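Local atomic coordinates of chloride intracellular channel exc-4 (Caenorhabditis elegans, PDB entry 2YV9), a protein that may insert into membranes to form chloride channels and is required to control lumen size as the excretory canal grows. Residues I123-K137 and R198-F212. Numbering follows the deposited sequence.
Sequences IENLYRNFKLFLRAK and RLHHIRIIGLSLLGF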
ATOM      1  N   ILE A 123      13.736   1.535  12.709  1.00 23.27           N
ATOM      2  CA  ILE A 123      12.262   1.637  12.740  1.00 23.57           C
ATOM      3  C   ILE A 123      11.632   0.259  12.625  1.00 26.11           C
ATOM      4  O   ILE A 123      10.695  -0.099  13.375  1.00 25.48           O
ATOM      5  CB  ILE A 123      11.737   2.569  11.633  1.00 22.63           C
ATOM      6  CG1 ILE A 123      12.227   4.014  11.897  1.00 26.96           C
ATOM      7  CG2 ILE A 123      10.183   2.524  11.480  1.00 27.47           C
ATOM      8  CD1 ILE A 123      12.029   5.038  10.723  1.00 25.36           C
ATOM      9  N   GLU A 124      12.057  -0.503  11.635  1.00 25.03           N
ATOM     10  CA  GLU A 124      11.483  -1.842  11.386  1.00 24.98           C
ATOM     11  C   GLU A 124      11.743  -2.740  12.601  1.00 28.59           C
ATOM     12  O   GLU A 124      10.851  -3.470  13.067  1.00 27.01           O
ATOM     13  CB  GLU A 124      12.157  -2.492  10.195  1.00 26.68           C
ATOM     14  CG  GLU A 124      11.653  -3.893   9.866  1.00 28.40           C
ATOM     15  CD  GLU A 124      12.192  -4.983  10.802  1.00 27.50           C
ATOM     16  OE1 GLU A 124      13.333  -4.892  11.285  1.00 31.53           O
ATOM     17  OE2 GLU A 124      11.471  -5.975  11.042  1.00 30.63           O
ATOM     18  N   ASN A 125      12.961  -2.686  13.137  1.00 27.77           N
ATOM     19  CA  ASN A 125      13.326  -3.626  14.180  1.00 26.86           C
ATOM     20  C   ASN A 125      12.527  -3.307  15.458  1.00 25.91           C
ATOM     21  O   ASN A 125      12.065  -4.209  16.190  1.00 23.62           O
ATOM     22  CB  ASN A 125      14.829  -3.590  14.457  1.00 29.26           C
ATOM     23  CG  ASN A 125      15.353  -4.887  15.089  1.00 38.69           C
ATOM     24  OD1 ASN A 125      14.623  -5.658  15.678  1.00 44.83           O
ATOM     25  ND2 ASN A 125      16.652  -5.114  14.942  1.00 41.54           N
ATOM     26  N   LEU A 126      12.356  -2.006  15.725  1.00 22.08           N
ATOM     27  CA  LEU A 126      11.570  -1.599  16.905  1.00 20.84           C
ATOM     28  C   LEU A 126      10.138  -2.144  16.782  1.00 26.24           C
ATOM     29  O   LEU A 126       9.600  -2.801  17.712  1.00 25.18           O
ATOM     30  CB  LEU A 126      11.533  -0.084  16.988  1.00 26.82           C
ATOM     31  CG  LEU A 126      10.553   0.472  18.013  1.00 23.86           C
ATOM     32  CD1 LEU A 126      10.943   0.056  19.441  1.00 24.95           C
ATOM     33  CD2 LEU A 126      10.398   2.036  17.784  1.00 21.26           C
ATOM     34  N   TYR A 127       9.493  -1.837  15.660  1.00 19.78           N
ATOM     35  CA  TYR A 127       8.038  -2.165  15.575  1.00 22.02           C
ATOM     36  C   TYR A 127       7.811  -3.660  15.466  1.00 26.47           C
ATOM     37  O   TYR A 127       6.834  -4.178  15.992  1.00 25.42           O
ATOM     38  CB  TYR A 127       7.350  -1.415  14.448  1.00 22.90           C
ATOM     39  CG  TYR A 127       5.874  -1.354  14.578  1.00 24.14           C
ATOM     40  CD1 TYR A 127       5.275  -0.703  15.621  1.00 28.76           C
ATOM     41  CD2 TYR A 127       5.097  -1.902  13.605  1.00 27.09           C
ATOM     42  CE1 TYR A 127       3.883  -0.673  15.722  1.00 25.80           C
ATOM     43  CE2 TYR A 127       3.727  -1.884  13.673  1.00 30.52           C
ATOM     44  CZ  TYR A 127       3.129  -1.271  14.714  1.00 24.00           C
ATOM     45  OH  TYR A 127       1.740  -1.320  14.691  1.00 27.88           O
ATOM     46  N   ARG A 128       8.734  -4.352  14.812  1.00 27.44           N
ATOM     47  CA  ARG A 128       8.691  -5.835  14.749  1.00 26.81           C
ATOM     48  C   ARG A 128       8.728  -6.441  16.166  1.00 22.20           C
ATOM     49  O   ARG A 128       7.926  -7.341  16.529  1.00 24.41           O
ATOM     50  CB  ARG A 128       9.862  -6.294  13.945  1.00 26.90           C
ATOM     51  CG  ARG A 128      10.215  -7.779  13.974  1.00 31.86           C
ATOM     52  CD  ARG A 128      11.434  -7.894  13.076  1.00 46.54           C
ATOM     53  NE  ARG A 128      12.517  -8.609  13.682  1.00 52.54           N
ATOM     54  CZ  ARG A 128      13.806  -8.401  13.434  1.00 27.99           C
ATOM     55  NH1 ARG A 128      14.271  -7.470  12.568  1.00 36.82           N
ATOM     56  NH2 ARG A 128      14.680  -9.188  14.070  1.00 35.81           N
ATOM     57  N   ASN A 129       9.638  -5.970  17.001  1.00 22.62           N
ATOM     58  CA  ASN A 129       9.685  -6.525  18.347  1.00 23.80           C
ATOM     59  C   ASN A 129       8.465  -6.143  19.211  1.00 24.36           C
ATOM     60  O   ASN A 129       8.007  -6.927  20.041  1.00 23.37           O
ATOM     61  CB  ASN A 129      10.984  -6.188  19.045  1.00 27.48           C
ATOM     62  CG  ASN A 129      12.120  -7.045  18.545  1.00 34.06           C
ATOM     63  OD1 ASN A 129      13.099  -6.545  18.021  1.00 34.68           O
ATOM     64  ND2 ASN A 129      12.007  -8.332  18.736  1.00 29.68           N
ATOM     65  N   PHE A 130       7.957  -4.930  19.013  1.00 20.46           N
ATOM     66  CA  PHE A 130       6.722  -4.493  19.681  1.00 22.27           C
ATOM     67  C   PHE A 130       5.588  -5.462  19.317  1.00 21.79           C
ATOM     68  O   PHE A 130       4.885  -5.929  20.188  1.00 24.47           O
ATOM     69  CB  PHE A 130       6.348  -3.074  19.259  1.00 19.81           C
ATOM     70  CG  PHE A 130       4.976  -2.626  19.715  1.00 20.49           C
ATOM     71  CD1 PHE A 130       4.669  -2.431  21.053  1.00 28.24           C
ATOM     72  CD2 PHE A 130       4.013  -2.376  18.762  1.00 22.21           C
ATOM     73  CE1 PHE A 130       3.384  -1.978  21.421  1.00 25.42           C
ATOM     74  CE2 PHE A 130       2.736  -1.933  19.140  1.00 29.86           C
ATOM     75  CZ  PHE A 130       2.450  -1.732  20.458  1.00 27.13           C
ATOM     76  N   LYS A 131       5.417  -5.726  18.022  1.00 18.90           N
ATOM     77  CA  LYS A 131       4.301  -6.609  17.577  1.00 20.50           C
ATOM     78  C   LYS A 131       4.444  -8.002  18.196  1.00 23.31           C
ATOM     79  O   LYS A 131       3.440  -8.639  18.642  1.00 25.46           O
ATOM     80  CB  LYS A 131       4.308  -6.678  16.060  1.00 27.14           C
ATOM     81  CG  LYS A 131       3.769  -5.369  15.414  1.00 22.48           C
ATOM     82  CD  LYS A 131       3.623  -5.533  13.905  1.00 26.38           C
ATOM     83  CE  LYS A 131       4.972  -5.579  13.199  1.00 33.55           C
ATOM     84  NZ  LYS A 131       4.804  -5.719  11.693  1.00 34.72           N
ATOM     85  N   LEU A 132       5.676  -8.531  18.203  1.00 22.12           N
ATOM     86  CA  LEU A 132       5.912  -9.842  18.857  1.00 23.63           C
ATOM     87  C   LEU A 132       5.496  -9.827  20.327  1.00 24.20           C
ATOM     88  O   LEU A 132       4.824 -10.772  20.810  1.00 22.30           O
ATOM     89  CB  LEU A 132       7.352 -10.299  18.744  1.00 22.39           C
ATOM     90  CG  LEU A 132       7.738 -10.582  17.286  1.00 25.79           C
ATOM     91  CD1 LEU A 132       9.279 -10.733  17.126  1.00 30.03           C
ATOM     92  CD2 LEU A 132       7.034 -11.833  16.766  1.00 28.68           C
ATOM     93  N   PHE A 133       5.861  -8.784  21.053  1.00 22.01           N
ATOM     94  CA  PHE A 133       5.570  -8.705  22.477  1.00 24.78           C
ATOM     95  C   PHE A 133       4.051  -8.539  22.695  1.00 24.01           C
ATOM     96  O   PHE A 133       3.423  -9.188  23.561  1.00 24.47           O
ATOM     97  CB  PHE A 133       6.283  -7.530  23.142  1.00 21.97           C
ATOM     98  CG  PHE A 133       6.028  -7.436  24.614  1.00 24.04           C
ATOM     99  CD1 PHE A 133       6.163  -8.543  25.430  1.00 22.72           C
ATOM    100  CD2 PHE A 133       5.617  -6.233  25.213  1.00 23.47           C
ATOM    101  CE1 PHE A 133       5.896  -8.452  26.795  1.00 23.25           C
ATOM    102  CE2 PHE A 133       5.341  -6.147  26.546  1.00 26.50           C
ATOM    103  CZ  PHE A 133       5.467  -7.245  27.348  1.00 22.83           C
ATOM    104  N   LEU A 134       3.445  -7.699  21.859  1.00 21.30           N
ATOM    105  CA  LEU A 134       1.989  -7.494  21.929  1.00 22.62           C
ATOM    106  C   LEU A 134       1.298  -8.830  21.788  1.00 24.01           C
ATOM    107  O   LEU A 134       0.438  -9.195  22.608  1.00 23.28           O
ATOM    108  CB  LEU A 134       1.543  -6.482  20.898  1.00 23.94           C
ATOM    109  CG  LEU A 134       0.047  -6.334  20.677  1.00 29.96           C
ATOM    110  CD1 LEU A 134      -0.652  -5.747  21.902  1.00 29.04           C
ATOM    111  CD2 LEU A 134      -0.129  -5.502  19.399  1.00 27.78           C
ATOM    112  N   ARG A 135       1.637  -9.571  20.747  1.00 21.39           N
ATOM    113  CA  ARG A 135       0.979 -10.850  20.525  1.00 22.19           C
ATOM    114  C   ARG A 135       1.324 -11.850  21.662  1.00 24.91           C
ATOM    115  O   ARG A 135       0.432 -12.552  22.186  1.00 23.22           O
ATOM    116  CB  ARG A 135       1.380 -11.421  19.175  1.00 24.15           C
ATOM    117  CG  ARG A 135       0.906 -12.859  18.916  1.00 27.06           C
ATOM    118  CD  ARG A 135      -0.623 -12.874  18.767  1.00 30.65           C
ATOM    119  NE  ARG A 135      -1.180 -14.157  18.326  1.00 29.15           N
ATOM    120  CZ  ARG A 135      -1.083 -14.629  17.085  1.00 30.05           C
ATOM    121  NH1 ARG A 135      -0.392 -13.995  16.167  1.00 32.57           N
ATOM    122  NH2 ARG A 135      -1.640 -15.799  16.775  1.00 34.50           N
ATOM    123  N   ALA A 136       2.597 -11.924  22.077  1.00 20.58           N
ATOM    124  CA  ALA A 136       2.983 -12.910  23.113  1.00 21.36           C
ATOM    125  C   ALA A 136       2.282 -12.605  24.437  1.00 22.32           C
ATOM    126  O   ALA A 136       1.782 -13.523  25.103  1.00 23.26           O
ATOM    127  CB  ALA A 136       4.481 -12.878  23.313  1.00 25.54           C
ATOM    128  N   LYS A 137       2.216 -11.339  24.834  1.00 23.94           N
ATOM    129  CA  LYS A 137       1.649 -11.036  26.136  1.00 22.28           C
ATOM    130  C   LYS A 137       0.128 -11.222  26.129  1.00 23.33           C
ATOM    131  O   LYS A 137      -0.480 -11.765  27.101  1.00 26.34           O
ATOM    132  CB  LYS A 137       1.989  -9.638  26.641  1.00 26.95           C
ATOM    133  CG  LYS A 137       1.796  -9.575  28.153  1.00 25.48           C
ATOM    134  CD  LYS A 137       1.790  -8.159  28.644  1.00 27.70           C
ATOM    135  CE  LYS A 137       1.740  -8.135  30.140  1.00 29.63           C
ATOM    136  NZ  LYS A 137       0.369  -8.258  30.608  1.00 28.37           N
ATOM    137  N   ARG A 198       4.790   5.368  15.311  1.00 22.06           N
ATOM    138  CA  ARG A 198       5.114   4.078  15.938  1.00 17.64           C
ATOM    139  C   ARG A 198       5.443   4.252  17.438  1.00 17.68           C
ATOM    140  O   ARG A 198       4.987   3.496  18.314  1.00 20.41           O
ATOM    141  CB  ARG A 198       6.142   3.320  15.139  1.00 20.82           C
ATOM    142  CG  ARG A 198       5.589   2.841  13.786  1.00 21.65           C
ATOM    143  CD  ARG A 198       6.667   2.246  12.843  1.00 24.05           C
ATOM    144  NE  ARG A 198       6.086   1.611  11.655  1.00 22.76           N
ATOM    145  CZ  ARG A 198       5.408   2.263  10.717  1.00 24.77           C
ATOM    146  NH1 ARG A 198       5.295   3.588  10.777  1.00 22.34           N
ATOM    147  NH2 ARG A 198       4.851   1.606   9.712  1.00 26.74           N
ATOM    148  N   LEU A 199       6.258   5.252  17.749  1.00 18.67           N
ATOM    149  CA  LEU A 199       6.577   5.519  19.129  1.00 22.81           C
ATOM    150  C   LEU A 199       5.341   5.834  19.950  1.00 19.93           C
ATOM    151  O   LEU A 199       5.204   5.338  21.055  1.00 22.20           O
ATOM    152  CB  LEU A 199       7.617   6.621  19.236  1.00 22.66           C
ATOM    153  CG  LEU A 199       9.036   6.291  18.847  1.00 18.88           C
ATOM    154  CD1 LEU A 199       9.936   7.583  18.800  1.00 23.05           C
ATOM    155  CD2 LEU A 199       9.719   5.271  19.844  1.00 21.03           C
ATOM    156  N   HIS A 200       4.469   6.675  19.413  1.00 22.32           N
ATOM    157  CA  HIS A 200       3.265   7.072  20.148  1.00 21.14           C
ATOM    158  C   HIS A 200       2.351   5.869  20.335  1.00 22.00           C
ATOM    159  O   HIS A 200       1.824   5.658  21.441  1.00 22.67           O
ATOM    160  CB  HIS A 200       2.504   8.118  19.377  1.00 22.39           C
ATOM    161  CG  HIS A 200       1.362   8.685  20.146  1.00 20.79           C
ATOM    162  ND1 HIS A 200       1.503   9.319  21.369  1.00 19.94           N
ATOM    163  CD2 HIS A 200       0.033   8.658  19.889  1.00 24.60           C
ATOM    164  CE1 HIS A 200       0.303   9.667  21.809  1.00 24.89           C
ATOM    165  NE2 HIS A 200      -0.600   9.276  20.935  1.00 24.17           N
ATOM    166  N   HIS A 201       2.196   5.045  19.299  1.00 19.20           N
ATOM    167  CA  HIS A 201       1.445   3.775  19.432  1.00 19.72           C
ATOM    168  C   HIS A 201       2.045   2.923  20.578  1.00 24.25           C
ATOM    169  O   HIS A 201       1.331   2.371  21.443  1.00 23.53           O
ATOM    170  CB  HIS A 201       1.446   2.932  18.154  1.00 18.83           C
ATOM    171  CG  HIS A 201       0.529   3.428  17.090  1.00 23.28           C
ATOM    172  ND1 HIS A 201      -0.131   2.574  16.227  1.00 22.12           N
ATOM    173  CD2 HIS A 201       0.105   4.680  16.790  1.00 23.88           C
ATOM    174  CE1 HIS A 201      -0.861   3.297  15.393  1.00 23.03           C
ATOM    175  NE2 HIS A 201      -0.756   4.577  15.722  1.00 19.92           N
ATOM    176  N   ILE A 202       3.381   2.798  20.577  1.00 20.27           N
ATOM    177  CA  ILE A 202       4.018   1.966  21.561  1.00 21.68           C
ATOM    178  C   ILE A 202       3.744   2.550  22.955  1.00 23.56           C
ATOM    179  O   ILE A 202       3.505   1.813  23.918  1.00 23.42           O
ATOM    180  CB  ILE A 202       5.541   1.892  21.296  1.00 18.48           C
ATOM    181  CG1 ILE A 202       5.759   1.009  20.089  1.00 21.96           C
ATOM    182  CG2 ILE A 202       6.236   1.357  22.440  1.00 20.58           C
ATOM    183  CD1 ILE A 202       7.196   0.965  19.545  1.00 22.53           C
ATOM    184  N   ARG A 203       3.787   3.893  23.084  1.00 21.16           N
ATOM    185  CA  ARG A 203       3.570   4.513  24.392  1.00 24.35           C
ATOM    186  C   ARG A 203       2.148   4.259  24.918  1.00 24.35           C
ATOM    187  O   ARG A 203       1.943   3.788  26.037  1.00 24.48           O
ATOM    188  CB  ARG A 203       3.815   6.019  24.328  1.00 25.17           C
ATOM    189  CG  ARG A 203       4.358   6.582  25.608  1.00 29.52           C
ATOM    190  CD  ARG A 203       3.325   7.078  26.552  1.00 31.82           C
ATOM    191  NE  ARG A 203       3.876   7.383  27.878  1.00 26.92           N
ATOM    192  CZ  ARG A 203       3.642   8.496  28.570  1.00 23.93           C
ATOM    193  NH1 ARG A 203       2.866   9.451  28.105  1.00 25.95           N
ATOM    194  NH2 ARG A 203       4.149   8.629  29.785  1.00 26.66           N
ATOM    195  N   ILE A 204       1.175   4.547  24.074  1.00 22.23           N
ATOM    196  CA  ILE A 204      -0.250   4.361  24.428  1.00 20.42           C
ATOM    197  C   ILE A 204      -0.564   2.900  24.692  1.00 24.22           C
ATOM    198  O   ILE A 204      -1.214   2.574  25.691  1.00 24.86           O
ATOM    199  CB  ILE A 204      -1.170   4.911  23.319  1.00 24.24           C
ATOM    200  CG1 ILE A 204      -0.997   6.419  23.115  1.00 21.64           C
ATOM    201  CG2 ILE A 204      -2.667   4.632  23.629  1.00 22.81           C
ATOM    202  CD1 ILE A 204      -1.076   7.251  24.390  1.00 20.46           C
ATOM    203  N   ILE A 205      -0.148   2.007  23.806  1.00 22.78           N
ATOM    204  CA  ILE A 205      -0.463   0.570  23.968  1.00 20.78           C
ATOM    205  C   ILE A 205       0.318   0.008  25.174  1.00 21.69           C
ATOM    206  O   ILE A 205      -0.180  -0.794  25.963  1.00 23.82           O
ATOM    207  CB  ILE A 205      -0.187  -0.227  22.697  1.00 23.43           C
ATOM    208  CG1 ILE A 205      -1.143   0.207  21.598  1.00 28.43           C
ATOM    209  CG2 ILE A 205      -0.319  -1.777  22.936  1.00 25.09           C
ATOM    210  CD1 ILE A 205      -2.644   0.117  22.002  1.00 24.80           C
ATOM    211  N   GLY A 206       1.564   0.442  25.343  1.00 22.06           N
ATOM    212  CA  GLY A 206       2.277   0.068  26.561  1.00 24.74           C
ATOM    213  C   GLY A 206       1.567   0.406  27.858  1.00 28.19           C
ATOM    214  O   GLY A 206       1.397  -0.479  28.757  1.00 25.37           O
ATOM    215  N   LEU A 207       1.141   1.660  28.001  1.00 27.12           N
ATOM    216  CA  LEU A 207       0.499   2.096  29.258  1.00 25.40           C
ATOM    217  C   LEU A 207      -0.858   1.431  29.386  1.00 29.08           C
ATOM    218  O   LEU A 207      -1.247   1.039  30.494  1.00 32.10           O
ATOM    219  CB  LEU A 207       0.351   3.617  29.368  1.00 28.07           C
ATOM    220  CG  LEU A 207       1.695   4.338  29.624  1.00 27.85           C
ATOM    221  CD1 LEU A 207       1.411   5.809  29.823  1.00 33.60           C
ATOM    222  CD2 LEU A 207       2.426   3.777  30.833  1.00 27.12           C
ATOM    223  N   SER A 208      -1.572   1.283  28.280  1.00 24.07           N
ATOM    224  CA  SER A 208      -2.997   0.898  28.402  1.00 25.47           C
ATOM    225  C   SER A 208      -3.258  -0.601  28.449  1.00 36.33           C
ATOM    226  O   SER A 208      -4.156  -1.060  29.197  1.00 35.45           O
ATOM    227  CB  SER A 208      -3.818   1.510  27.293  1.00 30.06           C
ATOM    228  OG  SER A 208      -3.456   0.949  26.045  1.00 35.73           O
ATOM    229  N   LEU A 209      -2.491  -1.357  27.661  1.00 23.48           N
ATOM    230  CA  LEU A 209      -2.646  -2.781  27.499  1.00 25.69           C
ATOM    231  C   LEU A 209      -1.488  -3.685  27.967  1.00 37.86           C
ATOM    232  O   LEU A 209      -1.710  -4.829  28.404  1.00 36.74           O
ATOM    233  CB  LEU A 209      -2.897  -3.108  26.017  1.00 32.98           C
ATOM    234  CG  LEU A 209      -4.157  -2.631  25.291  1.00 36.78           C
ATOM    235  CD1 LEU A 209      -4.093  -3.023  23.784  1.00 31.14           C
ATOM    236  CD2 LEU A 209      -5.359  -3.218  25.962  1.00 37.42           C
ATOM    237  N   LEU A 210      -0.247  -3.244  27.812  1.00 24.30           N
ATOM    238  CA  LEU A 210       0.845  -4.169  28.003  1.00 26.51           C
ATOM    239  C   LEU A 210       1.644  -3.977  29.274  1.00 22.86           C
ATOM    240  O   LEU A 210       2.499  -4.801  29.582  1.00 36.43           O
ATOM    241  CB  LEU A 210       1.776  -4.127  26.800  1.00 20.09           C
ATOM    242  CG  LEU A 210       1.242  -4.479  25.406  1.00 24.09           C
ATOM    243  CD1 LEU A 210       2.256  -4.437  24.314  1.00 21.31           C
ATOM    244  CD2 LEU A 210       0.593  -5.858  25.387  1.00 26.39           C
ATOM    245  N   GLY A 211       1.420  -2.894  29.994  1.00 21.40           N
ATOM    246  CA  GLY A 211       1.985  -2.790  31.347  1.00 23.10           C
ATOM    247  C   GLY A 211       3.394  -2.208  31.411  1.00 23.03           C
ATOM    248  O   GLY A 211       4.169  -2.562  32.282  1.00 23.45           O
ATOM    249  N   PHE A 212       3.701  -1.237  30.537  1.00 22.04           N
ATOM    250  CA  PHE A 212       5.027  -0.654  30.518  1.00 20.34           C
ATOM    251  C   PHE A 212       4.989   0.715  29.835  1.00 24.07           C
ATOM    252  O   PHE A 212       4.101   1.002  29.044  1.00 24.03           O
ATOM    253  CB  PHE A 212       6.036  -1.602  29.844  1.00 23.12           C
ATOM    254  CG  PHE A 212       5.951  -1.638  28.332  1.00 22.58           C
ATOM    255  CD1 PHE A 212       6.716  -0.770  27.553  1.00 25.41           C
ATOM    256  CD2 PHE A 212       5.126  -2.548  27.681  1.00 21.13           C
ATOM    257  CE1 PHE A 212       6.661  -0.778  26.174  1.00 21.95           C
ATOM    258  CE2 PHE A 212       5.049  -2.568  26.292  1.00 22.04           C
ATOM    259  CZ  PHE A 212       5.838  -1.708  25.530  1.00 24.08           C
TER
HETATM  260  O   HOH W   1      -0.952  -5.829  30.914  1.00 37.31           O
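I202 lies over one face of the F130 ring, its CG1 3.8 Å from the ring centroid in a CH-pi contact. With CG1 anti to the carbonyl carbon (chi1 -74°), the isoleucine slides past the ring and its CD1 goes on to meet L126 CG tip to tip at 3.7 Å. At the edge of the same ring, I205 CG2 stands 3.7 Å from F130 CZ. Replacing F130 by alanine is likely to open a gap between I202, I205 and L210 and take from the I202 methylene the aromatic face it rests on. The axes of segments 123-137 and 198-210 run nearly parallel, 24° apart, within the all-helical C-terminal domain of the GST fold. L210 enters as a knob between F130, F133, L134 and K137, its CD2 3.7 Å from L134 CD1. Beyond it, F133 CE2 approaches F212 CE2 at 3.6 Å, the ring planes 57° apart. The K137 chain passes L210 O, a buried carbonyl without a polar partner, while NZ salt-bridges D141 and reaches L209 O through a water. Toward the other end, R198 CG lies over one face of Y127, and K131 CG over the opposite face; R198 NH1 hydrogen-bonds to E194 O.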